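PDB 4CCY: carboxylesterase YbfK from Bacillus subtilis, which hydrolyses carboxylic esters to an alcohol and a carboxylate, as a bacterial carboxylesterase of the alpha/beta hydrolase superfamily. Local coordinates for residues F35-R40 with T44-S49; S56-H61 with E109-V114; M69-I74 with P194-Q199; A170-A175 with E179-W184. One frame throughout, in Å; residues are numbered along the deposited sequence.

Contact 1: F35-R40 with T44-S49; sequences FYVSTR and THIIAS
With CG of Phe-35 set between its backbone N and carbonyl carbon (chi1 57°), the ring folds over Ile-46, whose CB lies 4.2 Å from the ring centroid in a CH-pi contact; CB of Ala-48 meets the ring at its edge. On the opposite face, His-45 has CG anti to its backbone N (chi1 -167°) and drives an edge into the face of Tyr-36, a T-shaped pair with centroids 5.0 Å apart. Between these layers runs an antiparallel hairpin: Phe-35 and Ile-46 exchange two backbone hydrogen bonds, as do Val-37 and Thr-44, at 2.8 Å (Val-37 N to Thr-44 O) and 2.9 Å (Thr-44 N to Val-37 O). Tyr-36 with His-45 is the non-hydrogen-bonded pair between them. A serine in place of Phe-35 would probably leave CB of Ile-46 without its CH-pi partner and CB of Ala-48 without the ring edge beside it. Backbone bonds thus set the register, while a CH-pi contact on one face and a T-shaped pair on the other add dispersion.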
loop_
_atom_site.group_PDB
_atom_site.type_symbol
_atom_site.label_atom_id
_atom_site.label_comp_id
_atom_site.label_asym_id
_atom_site.label_seq_id
_atom_site.Cartn_x
_atom_site.Cartn_y
_atom_site.Cartn_z
ATOM N N PHE A 35 -5.102 17.106 -1.798
ATOM C CA PHE A 35 -6.451 17.409 -2.333
ATOM C C PHE A 35 -7.283 16.129 -2.464
ATOM O O PHE A 35 -6.777 15.041 -2.222
ATOM C CB PHE A 35 -6.374 18.142 -3.688
ATOM C CG PHE A 35 -5.592 17.397 -4.746
ATOM C CD1 PHE A 35 -4.188 17.423 -4.760
ATOM C CD2 PHE A 35 -6.250 16.676 -5.731
ATOM C CE1 PHE A 35 -3.467 16.728 -5.725
ATOM C CE2 PHE A 35 -5.530 15.978 -6.701
ATOM C CZ PHE A 35 -4.140 16.008 -6.705
ATOM N N TYR A 36 -8.555 16.261 -2.831
ATOM C CA TYR A 36 -9.392 15.083 -3.039
ATOM C C TYR A 36 -9.739 14.928 -4.502
ATOM O O TYR A 36 -9.862 15.916 -5.223
ATOM C CB TYR A 36 -10.678 15.153 -2.216
ATOM C CG TYR A 36 -10.443 15.233 -0.728
ATOM C CD1 TYR A 36 -10.238 16.466 -0.099
ATOM C CD2 TYR A 36 -10.425 14.085 0.053
ATOM C CE1 TYR A 36 -10.010 16.544 1.263
ATOM C CE2 TYR A 36 -10.210 14.156 1.415
ATOM C CZ TYR A 36 -10.009 15.385 2.008
ATOM O OH TYR A 36 -9.787 15.456 3.348
ATOM N N VAL A 37 -9.891 13.681 -4.934
ATOM C CA VAL A 37 -10.460 13.412 -6.249
ATOM C C VAL A 37 -11.757 12.635 -6.112
ATOM O O VAL A 37 -11.944 11.872 -5.152
ATOM C CB VAL A 37 -9.481 12.689 -7.210
ATOM C CG1 VAL A 37 -8.357 13.631 -7.628
ATOM C CG2 VAL A 37 -8.954 11.395 -6.633
ATOM N N SER A 38 -12.651 12.832 -7.077
ATOM C CA SER A 38 -13.930 12.141 -7.085
ATOM C C SER A 38 -13.817 10.735 -7.630
ATOM O O SER A 38 -13.080 10.481 -8.576
ATOM C CB SER A 38 -14.955 12.926 -7.890
ATOM O OG SER A 38 -15.648 13.821 -7.029
ATOM N N THR A 39 -14.539 9.815 -6.999
ATOM C CA THR A 39 -14.628 8.432 -7.459
ATOM C C THR A 39 -16.005 7.926 -7.056
ATOM O O THR A 39 -16.634 8.494 -6.159
ATOM C CB THR A 39 -13.549 7.514 -6.823
ATOM O OG1 THR A 39 -13.990 7.074 -5.535
ATOM C CG2 THR A 39 -12.181 8.202 -6.716
ATOM N N ARG A 40 -16.474 6.859 -7.693
ATOM C CA ARG A 40 -17.807 6.355 -7.378
ATOM C C ARG A 40 -17.863 5.664 -6.006
ATOM O O ARG A 40 -18.914 5.194 -5.578
ATOM C CB ARG A 40 -18.323 5.455 -8.497
ATOM C CG ARG A 40 -17.627 4.115 -8.607
ATOM C CD ARG A 40 -17.902 3.513 -9.970
ATOM N NE ARG A 40 -16.838 3.816 -10.918
ATOM C CZ ARG A 40 -16.666 3.172 -12.067
ATOM N NH1 ARG A 40 -17.499 2.202 -12.419
ATOM N NH2 ARG A 40 -15.652 3.491 -12.860
ATOM N N THR A 44 -11.435 10.756 -2.579
ATOM C CA THR A 44 -10.196 10.024 -2.299
ATOM C C THR A 44 -9.077 11.034 -2.130
ATOM O O THR A 44 -8.869 11.884 -3.007
ATOM C CB THR A 44 -9.868 9.047 -3.456
ATOM O OG1 THR A 44 -10.878 8.042 -3.517
ATOM C CG2 THR A 44 -8.490 8.384 -3.276
ATOM N N HIS A 45 -8.365 10.937 -1.003
ATOM C CA HIS A 45 -7.300 11.886 -0.667
ATOM C C HIS A 45 -6.027 11.569 -1.395
ATOM O O HIS A 45 -5.622 10.400 -1.473
ATOM C CB HIS A 45 -7.067 11.931 0.841
ATOM C CG HIS A 45 -6.207 13.090 1.303
ATOM N ND1 HIS A 45 -4.881 12.973 1.510
ATOM C CD2 HIS A 45 -6.535 14.407 1.619
ATOM C CE1 HIS A 45 -4.385 14.151 1.932
ATOM N NE2 HIS A 45 -5.396 15.025 2.005
ATOM N N ILE A 46 -5.409 12.616 -1.958
ATOM C CA ILE A 46 -4.134 12.507 -2.685
ATOM C C ILE A 46 -3.099 13.465 -2.093
ATOM O O ILE A 46 -3.410 14.625 -1.833
ATOM C CB ILE A 46 -4.295 12.894 -4.183
ATOM C CG1 ILE A 46 -5.551 12.270 -4.818
ATOM C CG2 ILE A 46 -3.002 12.641 -4.967
ATOM C CD1 ILE A 46 -5.508 10.779 -5.058
ATOM N N ILE A 47 -1.870 12.986 -1.895
ATOM C CA ILE A 47 -0.744 13.874 -1.666
ATOM C C ILE A 47 0.184 13.794 -2.881
ATOM O O ILE A 47 0.743 12.742 -3.147
ATOM C CB ILE A 47 0.022 13.539 -0.376
ATOM C CG1 ILE A 47 -0.921 13.611 0.834
ATOM C CG2 ILE A 47 1.201 14.490 -0.207
ATOM C CD1 ILE A 47 -0.324 13.143 2.148
ATOM N N ALA A 48 0.322 14.906 -3.608
ATOM C CA ALA A 48 1.095 14.955 -4.858
ATOM C C ALA A 48 2.403 15.743 -4.719
ATOM O O ALA A 48 2.427 16.844 -4.158
ATOM C CB ALA A 48 0.248 15.547 -5.983
ATOM N N SER A 49 3.488 15.173 -5.227
ATOM C CA SER A 49 4.810 15.815 -5.148
ATOM C C SER A 49 5.592 15.606 -6.443
ATOM O O SER A 49 5.197 14.807 -7.281
ATOM C CB SER A 49 5.603 15.271 -3.959
ATOM O OG SER A 49 4.756 15.000 -2.848
#

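Contact 2: S56-H61 with E109-V114; sequences SLILLH and EWMKDV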
loop_
_atom_site.group_PDB
_atom_site.type_symbol
_atom_site.label_atom_id
_atom_site.label_comp_id
_atom_site.label_asym_id
_atom_site.label_seq_id
_atom_site.Cartn_x
_atom_site.Cartn_y
_atom_site.Cartn_z
ATOM N N SER A 56 4.128 9.789 -14.298
ATOM C CA SER A 56 3.293 9.579 -13.118
ATOM C C SER A 56 3.652 8.330 -12.290
ATOM O O SER A 56 3.965 7.279 -12.841
ATOM C CB SER A 56 1.812 9.569 -13.515
ATOM O OG SER A 56 1.475 10.777 -14.185
ATOM N N LEU A 57 3.610 8.462 -10.964
ATOM C CA LEU A 57 3.799 7.310 -10.067
ATOM C C LEU A 57 2.779 7.332 -8.940
ATOM O O LEU A 57 2.801 8.226 -8.093
ATOM C CB LEU A 57 5.239 7.246 -9.519
ATOM C CG LEU A 57 5.569 6.237 -8.396
ATOM C CD1 LEU A 57 5.335 4.778 -8.790
ATOM C CD2 LEU A 57 6.983 6.436 -7.870
ATOM N N ILE A 58 1.884 6.345 -8.945
ATOM C CA ILE A 58 0.846 6.189 -7.929
ATOM C C ILE A 58 1.424 5.390 -6.773
ATOM O O ILE A 58 2.029 4.332 -6.998
ATOM C CB ILE A 58 -0.377 5.393 -8.479
ATOM C CG1 ILE A 58 -0.975 6.050 -9.739
ATOM C CG2 ILE A 58 -1.432 5.161 -7.391
ATOM C CD1 ILE A 58 -1.606 7.410 -9.533
ATOM N N LEU A 59 1.234 5.880 -5.547
ATOM C CA LEU A 59 1.708 5.160 -4.361
ATOM C C LEU A 59 0.555 4.647 -3.518
ATOM O O LEU A 59 -0.352 5.415 -3.180
ATOM C CB LEU A 59 2.633 6.043 -3.503
ATOM C CG LEU A 59 3.927 6.523 -4.191
ATOM C CD1 LEU A 59 4.760 7.424 -3.282
ATOM C CD2 LEU A 59 4.759 5.341 -4.686
ATOM N N LEU A 60 0.594 3.360 -3.161
ATOM C CA LEU A 60 -0.462 2.773 -2.331
ATOM C C LEU A 60 0.097 2.177 -1.031
ATOM O O LEU A 60 0.895 1.229 -1.056
ATOM C CB LEU A 60 -1.299 1.763 -3.131
ATOM C CG LEU A 60 -2.099 2.371 -4.285
ATOM C CD1 LEU A 60 -2.520 1.307 -5.297
ATOM C CD2 LEU A 60 -3.308 3.177 -3.794
ATOM N N HIS A 61 -0.316 2.771 0.092
ATOM C CA HIS A 61 0.173 2.420 1.439
ATOM C C HIS A 61 -0.336 1.081 1.932
ATOM O O HIS A 61 -1.272 0.502 1.377
ATOM C CB HIS A 61 -0.248 3.514 2.421
ATOM C CG HIS A 61 -1.740 3.667 2.514
ATOM N ND1 HIS A 61 -2.498 2.862 3.280
ATOM C CD2 HIS A 61 -2.622 4.508 1.839
ATOM C CE1 HIS A 61 -3.796 3.184 3.131
ATOM N NE2 HIS A 61 -3.875 4.192 2.254
ATOM N N GLU A 109 -12.103 -0.591 -10.339
ATOM C CA GLU A 109 -12.938 0.543 -10.767
ATOM C C GLU A 109 -12.623 1.817 -9.980
ATOM O O GLU A 109 -12.534 2.901 -10.565
ATOM C CB GLU A 109 -14.442 0.205 -10.736
ATOM C CG GLU A 109 -14.882 -0.778 -11.824
ATOM C CD GLU A 109 -14.611 -0.261 -13.236
ATOM O OE1 GLU A 109 -15.036 0.867 -13.556
ATOM O OE2 GLU A 109 -13.971 -0.977 -14.046
ATOM N N TRP A 110 -12.437 1.678 -8.667
ATOM C CA TRP A 110 -11.992 2.782 -7.813
ATOM C C TRP A 110 -10.725 3.416 -8.359
ATOM O O TRP A 110 -10.658 4.627 -8.506
ATOM C CB TRP A 110 -11.761 2.302 -6.371
ATOM C CG TRP A 110 -11.040 3.317 -5.503
ATOM C CD1 TRP A 110 -11.447 4.611 -5.196
ATOM C CD2 TRP A 110 -9.752 3.155 -4.821
ATOM N NE1 TRP A 110 -10.536 5.237 -4.379
ATOM C CE2 TRP A 110 -9.487 4.424 -4.130
ATOM C CE3 TRP A 110 -8.828 2.123 -4.711
ATOM C CZ2 TRP A 110 -8.340 4.623 -3.358
ATOM C CZ3 TRP A 110 -7.666 2.345 -3.948
ATOM C CH2 TRP A 110 -7.432 3.565 -3.289
ATOM N N MET A 111 -9.726 2.589 -8.682
ATOM C CA MET A 111 -8.444 3.094 -9.182
ATOM C C MET A 111 -8.543 3.739 -10.561
ATOM O O MET A 111 -7.840 4.717 -10.820
ATOM C CB MET A 111 -7.357 2.009 -9.157
ATOM C CG MET A 111 -5.925 2.493 -9.449
ATOM S SD MET A 111 -5.271 3.896 -8.475
ATOM C CE MET A 111 -5.764 3.463 -6.800
ATOM N N LYS A 112 -9.392 3.193 -11.442
ATOM C CA LYS A 112 -9.664 3.832 -12.737
ATOM C C LYS A 112 -10.222 5.244 -12.557
ATOM O O LYS A 112 -9.792 6.161 -13.249
ATOM C CB LYS A 112 -10.619 3.003 -13.606
ATOM C CG LYS A 112 -9.986 1.796 -14.272
ATOM C CD LYS A 112 -10.961 1.176 -15.268
ATOM C CE LYS A 112 -10.643 -0.292 -15.484
ATOM N NZ LYS A 112 -11.625 -0.893 -16.426
ATOM N N ASP A 113 -11.155 5.413 -11.618
ATOM C CA ASP A 113 -11.707 6.740 -11.289
ATOM C C ASP A 113 -10.615 7.687 -10.780
ATOM O O ASP A 113 -10.597 8.866 -11.126
ATOM C CB ASP A 113 -12.788 6.644 -10.202
ATOM C CG ASP A 113 -14.094 6.046 -10.688
ATOM O OD1 ASP A 113 -14.238 5.725 -11.888
ATOM O OD2 ASP A 113 -15.004 5.895 -9.833
ATOM N N VAL A 114 -9.731 7.176 -9.922
ATOM C CA VAL A 114 -8.604 7.978 -9.427
ATOM C C VAL A 114 -7.749 8.442 -10.614
ATOM O O VAL A 114 -7.516 9.629 -10.778
ATOM C CB VAL A 114 -7.757 7.239 -8.362
ATOM C CG1 VAL A 114 -6.501 8.023 -8.024
ATOM C CG2 VAL A 114 -8.568 6.993 -7.093
#
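Strand 56-60 and the helical segment 109-114 run at 139° to each other, their axes 12.0 Å apart at closest approach, a separation bridged by side chains alone. The ends of Leu-60 and Met-111 meet head-on: the methionine methyl CE comes to 3.9 Å from CD2 of the leucine and also touches CD1. That meeting depends on the shape of Met-111, which leaves the helix with CG anti to its backbone N and then bends at both chi2 (52°) and chi3 (45°), turning CE back over the indole of its neighbour Trp-110. There the methyl lies 3.6 Å above the ring plane, near the rim, with CG2 of Val-114 over the same face. This is the layering of an alpha/beta hydrolase, in which helix 104-118 packs on the central, mostly parallel sheet that strand 56-60 helps to form. Two residues earlier in the strand, CG2 of Ile-58 passes SD of Met-111 at 4.2 Å, the two side chains lying alongside one another and running antiparallel. Leu-60 makes a second contact through CD2, 4.2 Å from CH2 of Trp-110. The polar edge of that indole is satisfied by Thr-44, which shares a hydrogen bond with its NE1, while Phe-138 of helix 130-141 packs against Met-111.

Contact 3: M69-I74 with P194-Q199; sequences MWYPNI and PLLQRQ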
loop_
_atom_site.group_PDB
_atom_site.type_symbol
_atom_site.label_atom_id
_atom_site.label_comp_id
_atom_site.label_asym_id
_atom_site.label_seq_id
_atom_site.Cartn_x
_atom_site.Cartn_y
_atom_site.Cartn_z
ATOM N N MET A 69 3.114 7.091 5.528
ATOM C CA MET A 69 4.214 6.110 5.609
ATOM C C MET A 69 5.285 6.262 4.520
ATOM O O MET A 69 6.385 5.724 4.655
ATOM C CB MET A 69 3.677 4.671 5.622
ATOM C CG MET A 69 2.967 4.253 4.336
ATOM S SD MET A 69 2.955 2.463 4.152
ATOM C CE MET A 69 4.597 2.198 3.474
ATOM N N TRP A 70 4.979 7.005 3.461
ATOM C CA TRP A 70 5.964 7.254 2.406
ATOM C C TRP A 70 7.006 8.320 2.692
ATOM O O TRP A 70 7.833 8.609 1.823
ATOM C CB TRP A 70 5.275 7.542 1.062
ATOM C CG TRP A 70 4.362 6.427 0.624
ATOM C CD1 TRP A 70 2.972 6.459 0.508
ATOM C CD2 TRP A 70 4.742 5.054 0.261
ATOM N NE1 TRP A 70 2.489 5.245 0.097
ATOM C CE2 TRP A 70 3.496 4.358 -0.070
ATOM C CE3 TRP A 70 5.954 4.360 0.166
ATOM C CZ2 TRP A 70 3.483 3.027 -0.473
ATOM C CZ3 TRP A 70 5.928 3.018 -0.225
ATOM C CH2 TRP A 70 4.724 2.368 -0.544
ATOM N N TYR A 71 7.014 8.906 3.889
ATOM C CA TYR A 71 8.001 9.978 4.183
ATOM C C TYR A 71 9.481 9.617 3.890
ATOM O O TYR A 71 10.215 10.465 3.409
ATOM C CB TYR A 71 7.833 10.585 5.598
ATOM C CG TYR A 71 8.289 9.675 6.706
ATOM C CD1 TYR A 71 9.629 9.667 7.133
ATOM C CD2 TYR A 71 7.403 8.792 7.311
ATOM C CE1 TYR A 71 10.057 8.799 8.130
ATOM C CE2 TYR A 71 7.828 7.921 8.312
ATOM C CZ TYR A 71 9.146 7.933 8.717
ATOM O OH TYR A 71 9.557 7.064 9.712
ATOM N N PRO A 72 9.925 8.367 4.161
ATOM C CA PRO A 72 11.366 8.160 3.907
ATOM C C PRO A 72 11.690 7.723 2.471
ATOM O O PRO A 72 12.845 7.479 2.142
ATOM C CB PRO A 72 11.725 7.044 4.888
ATOM C CG PRO A 72 10.464 6.261 5.036
ATOM C CD PRO A 72 9.305 7.168 4.759
ATOM N N ASN A 73 10.668 7.612 1.630
ATOM C CA ASN A 73 10.862 7.232 0.238
ATOM C C ASN A 73 10.532 8.369 -0.728
ATOM O O ASN A 73 11.010 8.388 -1.864
ATOM C CB ASN A 73 10.000 6.020 -0.074
ATOM C CG ASN A 73 9.989 5.022 1.059
ATOM O OD1 ASN A 73 9.033 4.975 1.819
ATOM N ND2 ASN A 73 11.072 4.249 1.206
ATOM N N ILE A 74 9.725 9.321 -0.263
ATOM C CA ILE A 74 9.120 10.292 -1.172
ATOM C C ILE A 74 10.109 11.254 -1.837
ATOM O O ILE A 74 9.940 11.595 -3.009
ATOM C CB ILE A 74 7.880 11.004 -0.556
ATOM C CG1 ILE A 74 7.012 11.621 -1.654
ATOM C CG2 ILE A 74 8.255 11.992 0.533
ATOM C CD1 ILE A 74 6.253 10.562 -2.432
ATOM N N PRO A 194 7.903 7.527 16.270
ATOM C CA PRO A 194 6.812 7.766 17.235
ATOM C C PRO A 194 5.527 8.397 16.650
ATOM O O PRO A 194 4.424 8.107 17.127
ATOM C CB PRO A 194 7.458 8.697 18.255
ATOM C CG PRO A 194 8.896 8.323 18.220
ATOM C CD PRO A 194 9.215 7.920 16.811
ATOM N N LEU A 195 5.668 9.255 15.640
ATOM C CA LEU A 195 4.504 9.888 15.028
ATOM C C LEU A 195 3.627 8.859 14.334
ATOM O O LEU A 195 2.404 8.891 14.484
ATOM C CB LEU A 195 4.911 11.015 14.076
ATOM C CG LEU A 195 5.520 12.256 14.753
ATOM C CD1 LEU A 195 5.961 13.278 13.718
ATOM C CD2 LEU A 195 4.559 12.879 15.761
ATOM N N LEU A 196 4.246 7.927 13.608
ATOM C CA LEU A 196 3.497 6.866 12.934
ATOM C C LEU A 196 2.861 5.878 13.904
ATOM O O LEU A 196 1.721 5.466 13.700
ATOM C CB LEU A 196 4.346 6.121 11.895
ATOM C CG LEU A 196 4.013 6.390 10.425
ATOM C CD1 LEU A 196 4.820 5.470 9.516
ATOM C CD2 LEU A 196 2.517 6.227 10.147
ATOM N N GLN A 197 3.601 5.514 14.949
ATOM C CA GLN A 197 3.085 4.688 16.040
ATOM C C GLN A 197 1.784 5.289 16.558
ATOM O O GLN A 197 0.758 4.604 16.650
ATOM C CB GLN A 197 4.112 4.627 17.179
ATOM C CG GLN A 197 3.692 3.785 18.384
ATOM C CD GLN A 197 3.928 2.298 18.185
ATOM O OE1 GLN A 197 4.774 1.897 17.381
ATOM N NE2 GLN A 197 3.179 1.469 18.920
ATOM N N ARG A 198 1.825 6.585 16.849
ATOM C CA ARG A 198 0.691 7.281 17.430
ATOM C C ARG A 198 -0.521 7.304 16.491
ATOM O O ARG A 198 -1.646 7.025 16.914
ATOM C CB ARG A 198 1.102 8.701 17.835
ATOM C CG ARG A 198 -0.066 9.595 18.199
ATOM C CD ARG A 198 -0.489 9.349 19.635
ATOM N NE ARG A 198 -1.871 9.763 19.875
ATOM C CZ ARG A 198 -2.906 8.927 19.893
ATOM N NH1 ARG A 198 -2.718 7.629 19.675
ATOM N NH2 ARG A 198 -4.129 9.390 20.134
ATOM N N GLN A 199 -0.269 7.619 15.219
ATOM C CA GLN A 199 -1.320 7.748 14.220
ATOM C C GLN A 199 -2.073 6.438 14.011
ATOM O O GLN A 199 -3.304 6.419 14.010
ATOM C CB GLN A 199 -0.752 8.251 12.888
ATOM C CG GLN A 199 -1.823 8.391 11.818
ATOM C CD GLN A 199 -1.283 8.717 10.441
ATOM O OE1 GLN A 199 -0.248 9.355 10.304
ATOM N NE2 GLN A 199 -2.003 8.302 9.414
#
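The phenol ring of Tyr-71 receives CD1 of Leu-196 at its edge, near the ring plane, with CE2 the nearest ring atom at 4.1 Å; one face of the same ring is covered by CD of the following residue, Pro-72, 3.3 Å above the plane and toward the rim. Leu-196 touches with a single branch. Its CD1 enters between two residues, standing 4.0 Å from CA of Met-69 and 4.1 Å from CB of that residue as well as against the tyrosine, so the methyl meets main chain and side chain together. Tyr-71 carries CG between its backbone N and carbonyl carbon (chi1 73°), which carries the ring to the side of the leucine. Met-69, by contrast, offers only the root of its side chain, because the thioether leads away from Leu-196 to the indole of Trp-70, where CE lies over one face, 3.9 Å above the plane. No hydrogen bond crosses, and the contact is small and wholly apolar. It lies beside the probable catalytic site, the side chain of Met-69 being about 7 Å from that of Ser-129 and about 9 Å from that of His-273. It joins segment 69-74 to helix 194-205. Helix 275-278 lies against Met-69 and Tyr-71, helix 12-24 packs on Leu-195 and Gln-199, and strand 56-60 backs Trp-70 through Leu-59.

Contact 4: A170-A175 with E179-W184; sequences AELTGA and ESYIKW
Glu-179 opens the second segment: its backbone N-H donates to O of Ala-175, a helical i to i+4 bond of 3.0 Å, although the position of that oxygen is somewhat doubtful. Next, OG of Ser-180 lies 2.7 Å from a water, and this water donates a hydrogen bond to OE1 of Glu-171 (2.5 Å) in the loop. Tyr-181 then supplies the apolar part, its side chain about 6 Å from those of Ser-129 and His-273, probable catalytic residues. With CG anti to its backbone N (chi1 -177°), it presents CB to CD2 of Leu-172 at 3.7 Å, with ring CG 4.0 Å from the same methyl. Leu-172 sits at the centre of an inverse gamma turn, and Gly-174 is the N-cap residue of helix 175-186, so the contact folds the linker back on the helix it introduces. Further along, Trp-184 stacks on Tyr-168 of helix 164-170. Helix 194-205 packs against Ala-175 and Ile-182, while Leu-64 touches both Leu-172 and Tyr-181.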
loop_
_atom_site.group_PDB
_atom_site.type_symbol
_atom_site.label_atom_id
_atom_site.label_comp_id
_atom_site.label_asym_id
_atom_site.label_seq_id
_atom_site.Cartn_x
_atom_site.Cartn_y
_atom_site.Cartn_z
ATOM N N ALA A 170 -8.430 -9.395 13.978
ATOM C CA ALA A 170 -9.686 -9.410 14.744
ATOM C C ALA A 170 -9.626 -8.560 16.012
ATOM O O ALA A 170 -10.654 -8.098 16.505
ATOM C CB ALA A 170 -10.071 -10.834 15.093
ATOM N N GLU A 171 -8.419 -8.360 16.532
ATOM C CA GLU A 171 -8.224 -7.590 17.762
ATOM C C GLU A 171 -7.971 -6.084 17.552
ATOM O O GLU A 171 -7.658 -5.360 18.500
ATOM C CB GLU A 171 -7.151 -8.248 18.628
ATOM C CG GLU A 171 -7.613 -9.623 19.107
ATOM C CD GLU A 171 -6.693 -10.282 20.108
ATOM O OE1 GLU A 171 -5.497 -9.942 20.171
ATOM O OE2 GLU A 171 -7.173 -11.159 20.842
ATOM N N LEU A 172 -8.160 -5.607 16.325
ATOM C CA LEU A 172 -7.982 -4.180 16.030
ATOM C C LEU A 172 -9.230 -3.381 16.393
ATOM O O LEU A 172 -9.872 -2.765 15.543
ATOM C CB LEU A 172 -7.572 -3.975 14.571
ATOM C CG LEU A 172 -6.201 -4.544 14.190
ATOM C CD1 LEU A 172 -5.969 -4.468 12.685
ATOM C CD2 LEU A 172 -5.068 -3.871 14.963
ATOM N N THR A 173 -9.561 -3.399 17.678
ATOM C CA THR A 173 -10.806 -2.818 18.175
ATOM C C THR A 173 -10.559 -1.657 19.138
ATOM O O THR A 173 -11.496 -1.007 19.583
ATOM C CB THR A 173 -11.662 -3.885 18.872
ATOM O OG1 THR A 173 -10.875 -4.528 19.881
ATOM C CG2 THR A 173 -12.155 -4.935 17.859
ATOM N N GLY A 174 -9.287 -1.420 19.451
ATOM C CA GLY A 174 -8.867 -0.377 20.383
ATOM C C GLY A 174 -7.355 -0.313 20.443
ATOM O O GLY A 174 -6.674 -0.963 19.644
ATOM N N ALA A 175 -6.831 0.451 21.400
ATOM C CA ALA A 175 -5.392 0.720 21.507
ATOM C C ALA A 175 -4.543 -0.526 21.770
ATOM O O ALA A 175 -3.544 -0.739 21.084
ATOM C CB ALA A 175 -5.118 1.784 22.564
ATOM N N GLU A 179 -1.371 -1.780 19.353
ATOM C CA GLU A 179 -0.006 -1.948 19.865
ATOM C C GLU A 179 0.476 -3.375 19.668
ATOM O O GLU A 179 1.625 -3.599 19.289
ATOM C CB GLU A 179 0.071 -1.645 21.360
ATOM C CG GLU A 179 -0.756 -0.469 21.824
ATOM C CD GLU A 179 0.080 0.722 22.194
ATOM O OE1 GLU A 179 1.086 0.985 21.501
ATOM O OE2 GLU A 179 -0.274 1.395 23.177
ATOM N N SER A 180 -0.396 -4.334 19.972
ATOM C CA SER A 180 -0.097 -5.747 19.771
ATOM C C SER A 180 0.202 -6.022 18.289
ATOM O O SER A 180 1.172 -6.696 17.964
ATOM C CB SER A 180 -1.257 -6.609 20.283
ATOM O OG SER A 180 -1.102 -7.968 19.909
ATOM N N TYR A 181 -0.620 -5.470 17.403
ATOM C CA TYR A 181 -0.409 -5.605 15.960
ATOM C C TYR A 181 0.933 -5.027 15.539
ATOM O O TYR A 181 1.685 -5.651 14.795
ATOM C CB TYR A 181 -1.508 -4.872 15.214
ATOM C CG TYR A 181 -1.451 -4.982 13.705
ATOM C CD1 TYR A 181 -1.799 -6.162 13.071
ATOM C CD2 TYR A 181 -1.085 -3.889 12.908
ATOM C CE1 TYR A 181 -1.770 -6.270 11.688
ATOM C CE2 TYR A 181 -1.062 -3.989 11.518
ATOM C CZ TYR A 181 -1.417 -5.190 10.915
ATOM O OH TYR A 181 -1.420 -5.344 9.542
ATOM N N ILE A 182 1.208 -3.819 16.023
ATOM C CA ILE A 182 2.412 -3.075 15.656
ATOM C C ILE A 182 3.662 -3.828 16.119
ATOM O O ILE A 182 4.611 -3.983 15.351
ATOM C CB ILE A 182 2.381 -1.629 16.218
ATOM C CG1 ILE A 182 1.393 -0.768 15.416
ATOM C CG2 ILE A 182 3.779 -0.999 16.216
ATOM C CD1 ILE A 182 1.066 0.573 16.050
ATOM N N LYS A 183 3.636 -4.309 17.359
ATOM C CA LYS A 183 4.766 -5.004 17.960
ATOM C C LYS A 183 5.117 -6.252 17.146
ATOM O O LYS A 183 6.285 -6.583 16.944
ATOM C CB LYS A 183 4.408 -5.379 19.397
ATOM C CG LYS A 183 5.528 -5.948 20.239
ATOM C CD LYS A 183 4.971 -6.468 21.564
ATOM C CE LYS A 183 4.599 -5.328 22.512
ATOM N NZ LYS A 183 3.823 -5.766 23.714
ATOM N N TRP A 184 4.078 -6.914 16.661
ATOM C CA TRP A 184 4.195 -8.143 15.910
ATOM C C TRP A 184 4.668 -7.898 14.504
ATOM O O TRP A 184 5.566 -8.578 14.028
ATOM C CB TRP A 184 2.834 -8.829 15.916
ATOM C CG TRP A 184 2.656 -9.913 14.893
ATOM C CD1 TRP A 184 3.248 -11.178 14.873
ATOM C CD2 TRP A 184 1.785 -9.870 13.708
ATOM N NE1 TRP A 184 2.829 -11.889 13.773
ATOM C CE2 TRP A 184 1.943 -11.166 13.038
ATOM C CE3 TRP A 184 0.917 -8.913 13.151
ATOM C CZ2 TRP A 184 1.255 -11.474 11.868
ATOM C CZ3 TRP A 184 0.229 -9.245 11.984
ATOM C CH2 TRP A 184 0.403 -10.486 11.351
HETATM O O HOH W 1 -3.468 -8.940 19.134
#

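Contacts 1 and 2 share the central sheet, their centres about 9 Å apart, and are joined by salt bridges from Arg-40 to Glu-109 and Asp-113. Segment 69-74 follows strand 56-60, and the segments of contacts 2 and 3 alternate along the chain; their centres lie about 20 Å apart, and Trp-70 packs beside Leu-59 and Leu-60. Contact 4 falls in sequence between the segments of contact 3, with centres about 17 Å apart, and Gln-197 packs on Ile-182. Contacts 1 and 4, about 28 Å apart between centres, do not touch. In space the set runs from the sheet edge to the helices beside the probable triad, Ser-129, Glu-244 and His-273, near which Met-69 and Tyr-181 lie.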